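Local coordinates for transcriptional regulator, LYSR family (Neisseria meningitidis serogroup b, PDB 4AB5), which regulates transcription as a MetR-like LysR-family factor, probably of methionine biosynthesis genes, and is represented here by its effector-sensing regulatory domain, at the interface of chains A and B. Residues are numbered along the deposited sequence; one frame, centred on the assembly and turned at random. Chains: chain A/B, Transcriptional regulator, LYSR family.

Contact 1: the interface of chains A and B. Residues chain A 38-41; chain B 135, 146, 151.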
# COMPACT_ATOMS: atom_id res chain seq x y z
N GLU A 38 -19.01 15.17 -6.47
CA GLU A 38 -18.84 13.72 -6.43
C GLU A 38 -17.37 13.37 -6.71
O GLU A 38 -16.83 13.71 -7.77
CB GLU A 38 -19.77 13.06 -7.45
CG GLU A 38 -21.22 12.98 -7.00
CD GLU A 38 -22.18 12.44 -8.05
OE1 GLU A 38 -22.57 13.22 -8.96
OE2 GLU A 38 -22.55 11.25 -7.97
N LEU A 39 -16.72 12.74 -5.74
CA LEU A 39 -15.31 12.37 -5.83
C LEU A 39 -15.13 10.94 -6.33
O LEU A 39 -15.97 10.08 -6.07
CB LEU A 39 -14.61 12.55 -4.46
CG LEU A 39 -14.27 13.99 -4.02
CD1 LEU A 39 -13.97 14.03 -2.53
CD2 LEU A 39 -13.07 14.54 -4.79
N ASP A 40 -14.04 10.71 -7.08
CA ASP A 40 -13.68 9.41 -7.63
C ASP A 40 -12.19 9.35 -7.92
O ASP A 40 -11.55 10.39 -8.09
CB ASP A 40 -14.50 9.09 -8.90
CG ASP A 40 -14.68 7.61 -9.16
OD1 ASP A 40 -14.33 6.80 -8.27
OD2 ASP A 40 -15.21 7.25 -10.24
N ILE A 41 -11.63 8.12 -7.93
CA ILE A 41 -10.22 7.86 -8.25
C ILE A 41 -10.22 7.00 -9.49
O ILE A 41 -10.86 5.95 -9.51
CB ILE A 41 -9.41 7.23 -7.08
CG1 ILE A 41 -9.43 8.14 -5.82
CG2 ILE A 41 -7.97 6.92 -7.50
CD1 ILE A 41 -9.37 7.37 -4.49
N ARG B 135 -15.12 -3.27 -7.35
CA ARG B 135 -14.20 -2.16 -7.53
C ARG B 135 -12.93 -2.61 -6.79
O ARG B 135 -13.05 -3.26 -5.74
CB ARG B 135 -14.81 -0.89 -6.91
CG ARG B 135 -14.06 0.40 -7.22
CD ARG B 135 -14.57 1.10 -8.46
NE ARG B 135 -13.66 2.17 -8.85
CZ ARG B 135 -13.90 3.47 -8.69
NH1 ARG B 135 -15.05 3.88 -8.18
NH2 ARG B 135 -12.99 4.37 -9.06
N LEU B 146 -12.69 5.96 -1.34
CA LEU B 146 -13.70 5.53 -2.30
C LEU B 146 -15.02 5.23 -1.56
O LEU B 146 -16.09 5.64 -2.03
CB LEU B 146 -13.22 4.30 -3.08
CG LEU B 146 -12.20 4.53 -4.20
CD1 LEU B 146 -11.71 3.22 -4.74
CD2 LEU B 146 -12.78 5.37 -5.32
N ARG B 151 -18.67 5.59 -3.32
CA ARG B 151 -18.32 4.83 -4.53
C ARG B 151 -18.57 3.33 -4.38
O ARG B 151 -18.47 2.58 -5.35
CB ARG B 151 -16.88 5.15 -5.00
CG ARG B 151 -16.74 6.53 -5.61
CD ARG B 151 -17.44 6.59 -6.95
NE ARG B 151 -17.52 7.93 -7.50
CZ ARG B 151 -18.62 8.68 -7.47
NH1 ARG B 151 -19.73 8.22 -6.90
NH2 ARG B 151 -18.62 9.89 -8.00
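Strand 37-42 of chain A lies along the side of chain B's regulatory domain, and the acid A:Asp40 meets two arginines there. The tight part is at its carboxylate. CG of A:Asp40 stands anti to the backbone N (chi1 -153°), which sends the carboxylate across to chain B. The guanidinium of B:Arg135 arrives end-on and turns both terminal nitrogens to one oxygen. NH2 bonds to A:Asp40 OD1 at 2.9 Å. NH1 of B:Arg135 bonds to that same A:Asp40 OD1 at 3.0 Å. NH2 of B:Arg135 also lies 2.7 Å from the backbone O of A:Ile41, but its N-H is aimed elsewhere. The carboxylate and guanidinium planes are 89° apart, so this is a forked grip on one atom rather than the flat, paired salt bridge. OD1 sits in the plane of the guanidinium; it offers NH1 its syn lone pair, whereas NH2 lies above the carboxylate plane. B:Arg135 reaches this position with CG anti to its own N and a bend at chi2 (91°).

B:Arg151, also bent at chi2, crosses A:Asp40 at about a right angle. Its NE makes a longer salt bridge, 3.5 Å to OD1 of A:Asp40, while its CD methylene packs against the acid's CG. NE of B:Arg151 is nearer still to the carbonyl O of A:Leu39, at 3.0 Å, yet its N-H points away, making this a contact and not a hydrogen bond. Two positive groups around one carboxylate should help keep it ionised. On another flank, methyl CD2 of B:Leu146, from helix 140-148, rests 3.6 Å from A:Asp40 OD1, and its CG touches the tip of A:Ile41.

Toward A:Glu38 the contact loosens. That side chain runs out extended beyond CG and is poorly ordered, its carboxylate attracting B:Arg151 at most at long range. In the model its root makes a modest contact, CB of A:Glu38 lying 3.4 Å from B:Arg151 NH2.

Contact 2: the interface of chains A and B. Residues chain A 24-25, 27-28, 31, 39, 41; chain B 141-142, 145, 148-149, 169.
OE1, the amide oxygen of B:Gln145, is the best-held polar atom, gripped by both terminal nitrogens of A:Arg31. The better-formed bond comes from NH2 of A:Arg31 at 2.5 Å from B:Gln145 OE1, fairly straight at 161° and directed onto a lone pair in the carbonyl plane. NH1 adds a weak second bond to that oxygen and another weak one to the hydroxyl OG of B:Ser149. Amide and guanidinium are nearly coplanar, 16° apart, with the amide carbon at the guanidinium's edge.

A:Arg31 gets there from helix 20-33 with CG anti to the backbone N (chi1 -170°) and a bend at chi3. Its flat group is then sandwiched: CB of B:Ala148 lies 3.4 Å above the plane, over its centre, while the backbone oxygen of A:Met27 stands over the opposite face. The ring of B:Tyr169 approaches the guanidinium's edge through CD1. B:Ser149 is anchored in turn, its OG giving a hydrogen bond of 2.7 Å to the backbone O of B:Gln145.

NE2 of B:Gln145 lies over one face of the B:Tyr169 ring, toward the rim, which may help steady the amide. That ring brings CE1 within 3.5 Å of CA of A:Gly28, which has no side chain to intervene. Its hydroxyl is joined to the helix through water 1, which lies 2.9 Å from B:Tyr169 OH and 2.8 Å from the carbonyl O of A:Pro25.

Farther along, the selenomethionine A:Met24 slides antiparallel past B:Gln145, with SE 3.7 Å from CG of the glutamine. Its CG packs on the CD1 methyl of B:Ile141, whose chain it crosses at about a right angle.

Together, helix 20-33 and helix 140-148 form a contact, flanked by strand 37-42, that probably serves the side-by-side regulatory-domain dimer usual in the LysR family.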
# COMPACT_ATOMS: atom_id res chain seq x y z
N MSE A 24 -4.86 11.18 -0.61
CA MSE A 24 -5.98 10.63 0.16
C MSE A 24 -6.44 11.59 1.27
O MSE A 24 -7.62 11.94 1.24
CB MSE A 24 -5.73 9.19 0.65
CG MSE A 24 -5.51 8.18 -0.48
SE MSE A 24 -6.90 8.16 -1.88
CE MSE A 24 -6.01 9.26 -3.30
N PRO A 25 -5.57 12.12 2.18
CA PRO A 25 -6.06 13.11 3.16
C PRO A 25 -6.46 14.45 2.54
O PRO A 25 -7.24 15.18 3.16
CB PRO A 25 -4.89 13.25 4.15
CG PRO A 25 -3.71 12.79 3.45
CD PRO A 25 -4.13 11.81 2.41
N MSE A 27 -8.25 14.67 -0.22
CA MSE A 27 -9.64 14.33 -0.57
C MSE A 27 -10.52 14.40 0.67
O MSE A 27 -11.66 14.86 0.58
CB MSE A 27 -9.74 12.93 -1.19
CG MSE A 27 -9.32 12.86 -2.64
SE MSE A 27 -9.42 11.03 -3.31
CE MSE A 27 -11.39 10.86 -3.59
N GLY A 28 -9.97 13.96 1.81
CA GLY A 28 -10.64 13.95 3.10
C GLY A 28 -10.95 15.33 3.66
O GLY A 28 -11.86 15.47 4.47
N ARG A 31 -13.68 17.02 0.73
CA ARG A 31 -15.02 16.46 0.86
C ARG A 31 -16.01 17.27 1.71
O ARG A 31 -16.99 17.71 1.12
CB ARG A 31 -14.99 14.98 1.20
CG ARG A 31 -16.33 14.25 1.13
CD ARG A 31 -16.11 12.74 1.03
NE ARG A 31 -15.09 12.31 1.97
CZ ARG A 31 -13.96 11.69 1.64
NH1 ARG A 31 -13.74 11.32 0.38
NH2 ARG A 31 -13.07 11.39 2.58
N LEU A 39 -16.72 12.74 -5.74
CA LEU A 39 -15.31 12.37 -5.83
C LEU A 39 -15.13 10.94 -6.33
O LEU A 39 -15.97 10.08 -6.07
CB LEU A 39 -14.61 12.55 -4.46
CG LEU A 39 -14.27 13.99 -4.02
CD1 LEU A 39 -13.97 14.03 -2.53
CD2 LEU A 39 -13.07 14.54 -4.79
N ILE A 41 -11.63 8.12 -7.93
CA ILE A 41 -10.22 7.86 -8.25
C ILE A 41 -10.22 7.00 -9.49
O ILE A 41 -10.86 5.95 -9.51
CB ILE A 41 -9.41 7.23 -7.08
CG1 ILE A 41 -9.43 8.14 -5.82
CG2 ILE A 41 -7.97 6.92 -7.50
CD1 ILE A 41 -9.37 7.37 -4.49
N ILE B 141 -5.87 3.00 2.04
CA ILE B 141 -6.14 4.44 2.06
C ILE B 141 -7.05 4.87 0.89
O ILE B 141 -7.91 5.74 1.08
CB ILE B 141 -4.85 5.30 2.20
CG1 ILE B 141 -3.87 5.09 1.01
CG2 ILE B 141 -4.17 5.03 3.56
CD1 ILE B 141 -2.70 6.08 0.96
N ALA B 142 -6.90 4.22 -0.28
CA ALA B 142 -7.71 4.47 -1.46
C ALA B 142 -9.10 3.83 -1.30
O ALA B 142 -10.08 4.45 -1.69
CB ALA B 142 -7.02 3.97 -2.71
N GLN B 145 -11.17 6.15 1.03
CA GLN B 145 -11.60 7.38 0.32
C GLN B 145 -12.70 7.14 -0.70
O GLN B 145 -13.56 7.98 -0.87
CB GLN B 145 -10.43 8.15 -0.29
CG GLN B 145 -9.46 8.76 0.72
CD GLN B 145 -10.11 9.64 1.77
OE1 GLN B 145 -11.00 10.44 1.49
NE2 GLN B 145 -9.63 9.54 2.99
N ALA B 148 -15.88 6.51 1.47
CA ALA B 148 -16.28 7.84 1.98
C ALA B 148 -16.96 8.72 0.93
O ALA B 148 -17.79 9.57 1.27
CB ALA B 148 -15.07 8.55 2.55
N SER B 149 -16.59 8.54 -0.35
CA SER B 149 -17.13 9.28 -1.50
C SER B 149 -18.38 8.59 -2.08
O SER B 149 -18.87 8.99 -3.14
CB SER B 149 -16.05 9.44 -2.58
OG SER B 149 -14.89 10.06 -2.05
N TYR B 169 -14.52 9.78 8.00
CA TYR B 169 -14.60 9.29 6.63
C TYR B 169 -15.68 8.22 6.45
O TYR B 169 -16.47 8.28 5.51
CB TYR B 169 -13.24 8.71 6.16
CG TYR B 169 -12.05 9.66 6.18
CD1 TYR B 169 -12.22 11.02 5.94
CD2 TYR B 169 -10.76 9.18 6.35
CE1 TYR B 169 -11.13 11.89 5.93
CE2 TYR B 169 -9.66 10.03 6.32
CZ TYR B 169 -9.85 11.39 6.11
OH TYR B 169 -8.78 12.25 6.09
O HOH W 1 -7.97 14.97 5.86

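Contact 1 and contact 2 are neighbouring pieces of one continuous surface, their centres about 8 Å apart. A:Leu39 and A:Ile41 of strand 37-42 belong to both, and helix 140-148 of chain B supplies residues to each. Contact 1 is carried by the strand and is mainly ionic; contact 2, on the adjoining helix 20-33, mixes an arginine-amide grip with apolar packing. Because the interface is two-fold symmetric, both recur with the chains exchanged, so each domain presents its strand and helix to the partner's helix 140-148 and the arginines that flank it. Such reciprocal pairing would fix the relative orientation of the two regulatory domains.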